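Local coordinates for protein peroxiredoxin HYR1 (Saccharomyces cerevisiae, PDB 3CMI) that reduces hydroperoxides with thioredoxin and senses hydroperoxide stress, passing the signal on by oxidising the transcription activator YAP1, at residues E11-A16 / Q29-V34; F25-L30 / T66-P71. One frame throughout, in Å; residues are numbered along the deposited sequence.

Segments 11-16, 25-30 and most of 29-34 precede strand 34-41, and 66-71 lies on strand 65-72. The two contacts share Gln29 and Leu30. Their centres lie about 8 Å apart. Leu30 serves both: in contact 1 its CD2 meets Phe12, and in contact 2 the same methyl faces Ile68 of strand 65-72. The backbones are tied as well, with a probable hydrogen bond of 2.8 Å between Phe27 N and Leu15 O and another of 3.1 Å between Thr66 N and Val34 O, where the two parallel strands begin to pair. The rings of Phe12 and Phe27 meet at about 50°, so the two apolar clusters join. Neither contact lies at the peroxidatic Cys44.

Contact 1. Residues E11-A16 / Q29-V34; sequences EFYKLA and QLKGKV
Tyr13 lies with one ring face against the aliphatic chain of Lys31, a CH-pi contact in which Lys31 CG stands 3.4 Å from the ring centroid and only 4° off the normal. Lys31 CG is anti to its carbonyl carbon (chi1 -73°), which sets it over the ring centre; the chain beyond it is extended and crosses the face obliquely. Lys31 CA is 3.6 Å from Tyr13 OH, while its CE reaches the opposite end of the ring, 3.8 Å from Tyr13 CG. The apolar part of the contact continues inward. There Phe12 CZ touches Leu30 CD2 at 3.9 Å, the two side chains crossing at about a right angle. The Phe12 side chain also touches Ile37 of strand 34-41 and Phe117 of helix 113-121. Polar contact is carried by water. Tyr13 OH is 2.7 Å from water 1, which donates to Lys33 O at 2.8 Å. That carbonyl belongs to the last residue of a type II beta turn, Leu30 to Lys33, closed by a hydrogen bond of 3.1 Å from Lys33 N to Leu30 O; Gly32 takes the positive phi of its third position and accepts a hydrogen bond from Lys142 NZ through its carbonyl. The contact joins the N-terminal loop to the turn just ahead of strand 34-41. Because the two segments share no direct hydrogen bond, the phenol's polar link to the turn depends on water 1, and the rest of the hold is carbon against carbon and ring face.

Contact 2. Residues F25-L30 / T66-P71; sequences FPFDQL and TIIGFP
Phe27 and Phe70 meet through their CZ atoms, 4.2 Å apart, with Phe27 CZ at the edge of the Phe70 ring and near its plane. One face of the Phe27 ring carries Leu30 CD2, 3.6 Å above the plane and displaced toward the rim, and Phe27 CE1 in turn lies at the edge of the Phe25 ring, in its plane. Phe25 is approached obliquely by Ile68: CD1 comes within 3.7 Å of Phe25 CE2 and 3.9 Å of Phe25 CZ, the two side chains reaching toward each other tip to tip. Phe25 CB points toward the strand, and CG, anti to the backbone N (chi1 -172°), carries on from it. Strand 65-72 is an outermost strand of the thioredoxin-like sheet, parallel to 34-41 and joined to it through helix 47-60 in a beta-alpha-beta crossover. Thr66, Ile68 and Phe70 direct their contacts to the 3-10 segment 27-30 and the residues just before it, whereas Ile67 packs on Tyr57 of helix 47-60. Ile68 sits in the middle and uses three carbons. Besides CD1 on Phe25, its CG1 is 4.3 Å from Leu30 CD2, and its CG2, anti to the backbone N, is a looser 4.5 Å from Phe27 CZ. The other leucine methyl, Leu30 CD1, faces Thr66 CG2 at 4.3 Å. Everything that touches across the contact is carbon. Val35 of the neighbouring strand lies against both Leu30 and Ile68, and Phe70 makes an edge-to-face ring contact with Tyr115 of helix 113-121.

Contact 1. Residues E11-A16 / Q29-V34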
ATOM      1  N   GLU A  11     -11.132   1.113  11.358  1.00 45.79           N
ATOM      2  CA  GLU A  11     -11.184  -0.264  10.856  1.00 45.43           C
ATOM      3  C   GLU A  11      -9.829  -0.691  10.289  1.00 44.49           C
ATOM      4  O   GLU A  11      -9.507  -1.881  10.253  1.00 44.44           O
ATOM      5  CB  GLU A  11     -12.273  -0.398   9.783  1.00 45.41           C
ATOM      6  CG  GLU A  11     -12.732  -1.835   9.519  1.00 46.61           C
ATOM      7  CD  GLU A  11     -13.699  -1.954   8.344  1.00 46.61           C
ATOM      8  OE1 GLU A  11     -13.487  -2.852   7.499  1.00 48.35           O
ATOM      9  OE2 GLU A  11     -14.664  -1.161   8.262  1.00 47.77           O
ATOM     10  N   PHE A  12      -9.047   0.296   9.854  1.00 43.33           N
ATOM     11  CA  PHE A  12      -7.708   0.080   9.312  1.00 42.31           C
ATOM     12  C   PHE A  12      -6.776  -0.651  10.284  1.00 41.82           C
ATOM     13  O   PHE A  12      -6.018  -1.529   9.878  1.00 41.73           O
ATOM     14  CB  PHE A  12      -7.092   1.424   8.900  1.00 42.14           C
ATOM     15  CG  PHE A  12      -5.714   1.312   8.313  1.00 41.44           C
ATOM     16  CD1 PHE A  12      -5.534   0.858   7.008  1.00 41.20           C
ATOM     17  CD2 PHE A  12      -4.596   1.664   9.062  1.00 40.68           C
ATOM     18  CE1 PHE A  12      -4.260   0.757   6.461  1.00 41.22           C
ATOM     19  CE2 PHE A  12      -3.319   1.565   8.529  1.00 40.54           C
ATOM     20  CZ  PHE A  12      -3.145   1.112   7.228  1.00 41.16           C
ATOM     21  N   TYR A  13      -6.833  -0.283  11.561  1.00 41.19           N
ATOM     22  CA  TYR A  13      -5.929  -0.855  12.557  1.00 40.74           C
ATOM     23  C   TYR A  13      -6.353  -2.251  13.001  1.00 40.44           C
ATOM     24  O   TYR A  13      -5.587  -2.950  13.665  1.00 40.40           O
ATOM     25  CB  TYR A  13      -5.769   0.081  13.761  1.00 40.58           C
ATOM     26  CG  TYR A  13      -5.147   1.423  13.424  1.00 40.67           C
ATOM     27  CD1 TYR A  13      -3.997   1.506  12.636  1.00 40.26           C
ATOM     28  CD2 TYR A  13      -5.703   2.608  13.904  1.00 40.54           C
ATOM     29  CE1 TYR A  13      -3.421   2.737  12.328  1.00 40.80           C
ATOM     30  CE2 TYR A  13      -5.134   3.843  13.603  1.00 40.83           C
ATOM     31  CZ  TYR A  13      -3.995   3.900  12.814  1.00 40.72           C
ATOM     32  OH  TYR A  13      -3.429   5.118  12.517  1.00 41.02           O
ATOM     33  N   LYS A  14      -7.568  -2.646  12.620  1.00 40.23           N
ATOM     34  CA  LYS A  14      -8.097  -3.985  12.892  1.00 40.14           C
ATOM     35  C   LYS A  14      -7.544  -5.030  11.918  1.00 39.90           C
ATOM     36  O   LYS A  14      -7.572  -6.228  12.202  1.00 39.94           O
ATOM     37  CB  LYS A  14      -9.628  -3.977  12.830  1.00 40.11           C
ATOM     38  CG  LYS A  14     -10.319  -3.391  14.054  1.00 40.35           C
ATOM     39  CD  LYS A  14     -11.729  -2.931  13.704  1.00 40.62           C
ATOM     40  CE  LYS A  14     -12.485  -2.421  14.922  1.00 41.01           C
ATOM     41  NZ  LYS A  14     -13.221  -3.515  15.625  1.00 41.57           N
ATOM     42  N   LEU A  15      -7.046  -4.559  10.776  1.00 39.48           N
ATOM     43  CA  LEU A  15      -6.485  -5.413   9.728  1.00 39.15           C
ATOM     44  C   LEU A  15      -5.224  -6.142  10.176  1.00 39.28           C
ATOM     45  O   LEU A  15      -4.356  -5.556  10.821  1.00 38.89           O
ATOM     46  CB  LEU A  15      -6.158  -4.574   8.492  1.00 38.76           C
ATOM     47  CG  LEU A  15      -7.157  -4.343   7.349  1.00 38.52           C
ATOM     48  CD1 LEU A  15      -8.610  -4.719   7.667  1.00 37.76           C
ATOM     49  CD2 LEU A  15      -7.047  -2.897   6.834  1.00 36.14           C
ATOM     50  N   ALA A  16      -5.131  -7.421   9.822  1.00 39.30           N
ATOM     51  CA  ALA A  16      -3.942  -8.212  10.108  1.00 39.56           C
ATOM     52  C   ALA A  16      -3.674  -9.216   8.980  1.00 39.73           C
ATOM     53  O   ALA A  16      -3.974 -10.410   9.120  1.00 39.78           O
ATOM     54  CB  ALA A  16      -4.076  -8.926  11.466  1.00 39.25           C
ATOM     55  N   GLN A  29       0.253  -1.761  14.724  1.00 41.79           N
ATOM     56  CA  GLN A  29       1.644  -1.295  14.830  1.00 41.98           C
ATOM     57  C   GLN A  29       1.890  -0.071  13.941  1.00 41.83           C
ATOM     58  O   GLN A  29       2.917   0.604  14.064  1.00 41.96           O
ATOM     59  CB  GLN A  29       2.625  -2.417  14.467  1.00 41.99           C
ATOM     60  CG  GLN A  29       2.701  -2.744  12.967  1.00 42.37           C
ATOM     61  CD  GLN A  29       3.479  -4.018  12.677  1.00 42.67           C
ATOM     62  OE1 GLN A  29       2.895  -5.067  12.373  1.00 43.15           O
ATOM     63  NE2 GLN A  29       4.802  -3.937  12.779  1.00 43.32           N
ATOM     64  N   LEU A  30       0.934   0.205  13.057  1.00 41.39           N
ATOM     65  CA  LEU A  30       1.032   1.296  12.087  1.00 41.27           C
ATOM     66  C   LEU A  30       0.455   2.618  12.603  1.00 40.91           C
ATOM     67  O   LEU A  30       0.461   3.619  11.883  1.00 40.59           O
ATOM     68  CB  LEU A  30       0.328   0.895  10.784  1.00 41.30           C
ATOM     69  CG  LEU A  30       1.094   0.238   9.625  1.00 41.93           C
ATOM     70  CD1 LEU A  30       2.251  -0.668  10.063  1.00 42.77           C
ATOM     71  CD2 LEU A  30       0.135  -0.500   8.705  1.00 41.25           C
ATOM     72  N   LYS A  31      -0.037   2.612  13.844  1.00 40.59           N
ATOM     73  CA  LYS A  31      -0.648   3.791  14.461  1.00 40.36           C
ATOM     74  C   LYS A  31       0.355   4.935  14.585  1.00 40.18           C
ATOM     75  O   LYS A  31       1.467   4.744  15.084  1.00 40.04           O
ATOM     76  CB  LYS A  31      -1.226   3.448  15.840  1.00 40.52           C
ATOM     77  CG  LYS A  31      -2.498   2.609  15.803  1.00 40.54           C
ATOM     78  CD  LYS A  31      -2.922   2.165  17.192  1.00 40.48           C
ATOM     79  CE  LYS A  31      -4.156   1.272  17.130  1.00 40.73           C
ATOM     80  NZ  LYS A  31      -4.466   0.643  18.451  1.00 41.17           N
ATOM     81  N   GLY A  32      -0.047   6.115  14.121  1.00 39.93           N
ATOM     82  CA  GLY A  32       0.810   7.296  14.149  1.00 39.98           C
ATOM     83  C   GLY A  32       1.784   7.361  12.987  1.00 39.95           C
ATOM     84  O   GLY A  32       2.645   8.239  12.943  1.00 39.96           O
ATOM     85  N   LYS A  33       1.644   6.427  12.048  1.00 39.98           N
ATOM     86  CA  LYS A  33       2.498   6.366  10.863  1.00 39.91           C
ATOM     87  C   LYS A  33       1.713   6.683   9.606  1.00 39.65           C
ATOM     88  O   LYS A  33       0.550   6.294   9.475  1.00 39.51           O
ATOM     89  CB  LYS A  33       3.139   4.976  10.717  1.00 40.15           C
ATOM     90  CG  LYS A  33       4.448   4.773  11.481  1.00 41.28           C
ATOM     91  CD  LYS A  33       4.219   4.602  12.970  1.00 44.39           C
ATOM     92  CE  LYS A  33       5.518   4.274  13.713  1.00 45.46           C
ATOM     93  NZ  LYS A  33       5.890   2.841  13.521  1.00 46.65           N
ATOM     94  N   VAL A  34       2.355   7.401   8.688  1.00 39.30           N
ATOM     95  CA  VAL A  34       1.862   7.527   7.324  1.00 38.95           C
ATOM     96  C   VAL A  34       2.213   6.224   6.598  1.00 38.99           C
ATOM     97  O   VAL A  34       3.335   5.736   6.700  1.00 38.91           O
ATOM     98  CB  VAL A  34       2.465   8.769   6.611  1.00 39.17           C
ATOM     99  CG1 VAL A  34       2.045   8.829   5.136  1.00 37.93           C
ATOM    100  CG2 VAL A  34       2.060  10.058   7.339  1.00 38.32           C
TER
HETATM  101  O   HOH W   1      -1.818   5.089  10.347  1.00 34.29           O

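Contact 2. Residues F25-L30 / T66-P71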
ATOM      1  N   PHE A  25       0.577  -9.861  10.469  1.00 39.49           N
ATOM      2  CA  PHE A  25       1.156  -8.529  10.471  1.00 39.55           C
ATOM      3  C   PHE A  25       0.061  -7.540  10.863  1.00 39.65           C
ATOM      4  O   PHE A  25      -0.644  -7.009   9.998  1.00 39.62           O
ATOM      5  CB  PHE A  25       1.755  -8.191   9.103  1.00 39.80           C
ATOM      6  CG  PHE A  25       2.532  -6.899   9.084  1.00 40.21           C
ATOM      7  CD1 PHE A  25       3.864  -6.870   9.485  1.00 40.78           C
ATOM      8  CD2 PHE A  25       1.928  -5.709   8.683  1.00 39.77           C
ATOM      9  CE1 PHE A  25       4.588  -5.678   9.479  1.00 40.25           C
ATOM     10  CE2 PHE A  25       2.639  -4.520   8.676  1.00 40.29           C
ATOM     11  CZ  PHE A  25       3.972  -4.505   9.075  1.00 40.41           C
ATOM     12  N   PRO A  26      -0.097  -7.297  12.176  1.00 39.82           N
ATOM     13  CA  PRO A  26      -1.212  -6.468  12.632  1.00 40.03           C
ATOM     14  C   PRO A  26      -0.993  -4.988  12.323  1.00 40.13           C
ATOM     15  O   PRO A  26       0.076  -4.448  12.605  1.00 40.32           O
ATOM     16  CB  PRO A  26      -1.257  -6.728  14.141  1.00 39.99           C
ATOM     17  CG  PRO A  26       0.129  -7.143  14.508  1.00 40.18           C
ATOM     18  CD  PRO A  26       0.747  -7.771  13.291  1.00 40.04           C
ATOM     19  N   PHE A  27      -1.998  -4.348  11.734  1.00 40.07           N
ATOM     20  CA  PHE A  27      -1.886  -2.943  11.329  1.00 40.21           C
ATOM     21  C   PHE A  27      -1.931  -1.965  12.505  1.00 40.30           C
ATOM     22  O   PHE A  27      -1.736  -0.767  12.320  1.00 39.92           O
ATOM     23  CB  PHE A  27      -2.971  -2.592  10.306  1.00 39.96           C
ATOM     24  CG  PHE A  27      -2.601  -2.901   8.875  1.00 40.06           C
ATOM     25  CD1 PHE A  27      -1.582  -3.801   8.563  1.00 39.98           C
ATOM     26  CD2 PHE A  27      -3.308  -2.313   7.830  1.00 39.58           C
ATOM     27  CE1 PHE A  27      -1.258  -4.082   7.235  1.00 39.45           C
ATOM     28  CE2 PHE A  27      -2.995  -2.593   6.501  1.00 39.15           C
ATOM     29  CZ  PHE A  27      -1.970  -3.475   6.203  1.00 39.52           C
ATOM     30  N   ASP A  28      -2.183  -2.464  13.716  1.00 40.74           N
ATOM     31  CA  ASP A  28      -2.179  -1.593  14.891  1.00 41.45           C
ATOM     32  C   ASP A  28      -0.775  -1.046  15.185  1.00 41.64           C
ATOM     33  O   ASP A  28      -0.636   0.015  15.796  1.00 41.99           O
ATOM     34  CB  ASP A  28      -2.797  -2.279  16.118  1.00 41.60           C
ATOM     35  CG  ASP A  28      -1.952  -3.421  16.647  1.00 42.53           C
ATOM     36  OD1 ASP A  28      -2.037  -3.702  17.859  1.00 43.56           O
ATOM     37  OD2 ASP A  28      -1.209  -4.044  15.859  1.00 44.00           O
ATOM     38  N   GLN A  29       0.253  -1.761  14.724  1.00 41.79           N
ATOM     39  CA  GLN A  29       1.644  -1.295  14.830  1.00 41.98           C
ATOM     40  C   GLN A  29       1.890  -0.071  13.941  1.00 41.83           C
ATOM     41  O   GLN A  29       2.917   0.604  14.064  1.00 41.96           O
ATOM     42  CB  GLN A  29       2.625  -2.417  14.467  1.00 41.99           C
ATOM     43  CG  GLN A  29       2.701  -2.744  12.967  1.00 42.37           C
ATOM     44  CD  GLN A  29       3.479  -4.018  12.677  1.00 42.67           C
ATOM     45  OE1 GLN A  29       2.895  -5.067  12.373  1.00 43.15           O
ATOM     46  NE2 GLN A  29       4.802  -3.937  12.779  1.00 43.32           N
ATOM     47  N   LEU A  30       0.934   0.205  13.057  1.00 41.39           N
ATOM     48  CA  LEU A  30       1.032   1.296  12.087  1.00 41.27           C
ATOM     49  C   LEU A  30       0.455   2.618  12.603  1.00 40.91           C
ATOM     50  O   LEU A  30       0.461   3.619  11.883  1.00 40.59           O
ATOM     51  CB  LEU A  30       0.328   0.895  10.784  1.00 41.30           C
ATOM     52  CG  LEU A  30       1.094   0.238   9.625  1.00 41.93           C
ATOM     53  CD1 LEU A  30       2.251  -0.668  10.063  1.00 42.77           C
ATOM     54  CD2 LEU A  30       0.135  -0.500   8.705  1.00 41.25           C
ATOM     55  N   THR A  66       5.981   4.241   6.371  1.00 36.72           N
ATOM     56  CA  THR A  66       6.311   2.903   5.908  1.00 36.48           C
ATOM     57  C   THR A  66       5.556   2.548   4.635  1.00 36.24           C
ATOM     58  O   THR A  66       4.615   3.246   4.252  1.00 36.40           O
ATOM     59  CB  THR A  66       6.090   1.835   7.010  1.00 36.52           C
ATOM     60  OG1 THR A  66       6.796   0.643   6.653  1.00 36.82           O
ATOM     61  CG2 THR A  66       4.598   1.530   7.206  1.00 35.95           C
ATOM     62  N   ILE A  67       6.002   1.478   3.978  1.00 35.96           N
ATOM     63  CA  ILE A  67       5.338   0.930   2.798  1.00 35.51           C
ATOM     64  C   ILE A  67       5.021  -0.539   3.037  1.00 35.73           C
ATOM     65  O   ILE A  67       5.903  -1.314   3.414  1.00 34.87           O
ATOM     66  CB  ILE A  67       6.205   1.056   1.521  1.00 35.73           C
ATOM     67  CG1 ILE A  67       6.606   2.520   1.280  1.00 35.43           C
ATOM     68  CG2 ILE A  67       5.450   0.510   0.298  1.00 34.91           C
ATOM     69  CD1 ILE A  67       7.633   2.704   0.192  1.00 35.88           C
ATOM     70  N   ILE A  68       3.762  -0.914   2.833  1.00 35.43           N
ATOM     71  CA  ILE A  68       3.381  -2.322   2.907  1.00 35.85           C
ATOM     72  C   ILE A  68       3.148  -2.810   1.478  1.00 36.10           C
ATOM     73  O   ILE A  68       2.256  -2.316   0.781  1.00 35.87           O
ATOM     74  CB  ILE A  68       2.123  -2.557   3.807  1.00 35.90           C
ATOM     75  CG1 ILE A  68       2.209  -1.756   5.121  1.00 34.95           C
ATOM     76  CG2 ILE A  68       1.909  -4.057   4.070  1.00 35.86           C
ATOM     77  CD1 ILE A  68       3.431  -2.077   6.023  1.00 34.98           C
ATOM     78  N   GLY A  69       3.987  -3.743   1.031  1.00 36.00           N
ATOM     79  CA  GLY A  69       3.892  -4.280  -0.326  1.00 36.18           C
ATOM     80  C   GLY A  69       3.143  -5.598  -0.364  1.00 36.04           C
ATOM     81  O   GLY A  69       3.493  -6.528   0.354  1.00 36.65           O
ATOM     82  N   PHE A  70       2.106  -5.671  -1.194  1.00 35.90           N
ATOM     83  CA  PHE A  70       1.331  -6.897  -1.360  1.00 35.43           C
ATOM     84  C   PHE A  70       1.597  -7.532  -2.729  1.00 35.21           C
ATOM     85  O   PHE A  70       1.122  -7.025  -3.754  1.00 35.30           O
ATOM     86  CB  PHE A  70      -0.172  -6.621  -1.206  1.00 35.62           C
ATOM     87  CG  PHE A  70      -0.620  -6.384   0.212  1.00 35.71           C
ATOM     88  CD1 PHE A  70      -0.598  -5.101   0.762  1.00 36.82           C
ATOM     89  CD2 PHE A  70      -1.096  -7.437   0.990  1.00 36.02           C
ATOM     90  CE1 PHE A  70      -1.031  -4.878   2.070  1.00 36.57           C
ATOM     91  CE2 PHE A  70      -1.530  -7.226   2.295  1.00 36.15           C
ATOM     92  CZ  PHE A  70      -1.497  -5.942   2.836  1.00 36.06           C
ATOM     93  N   PRO A  71       2.374  -8.629  -2.760  1.00 34.75           N
ATOM     94  CA  PRO A  71       2.489  -9.452  -3.962  1.00 34.51           C
ATOM     95  C   PRO A  71       1.134  -9.949  -4.461  1.00 34.23           C
ATOM     96  O   PRO A  71       0.258 -10.289  -3.663  1.00 34.04           O
ATOM     97  CB  PRO A  71       3.340 -10.640  -3.492  1.00 34.37           C
ATOM     98  CG  PRO A  71       4.159 -10.083  -2.382  1.00 34.44           C
ATOM     99  CD  PRO A  71       3.242  -9.127  -1.675  1.00 34.97           C
TER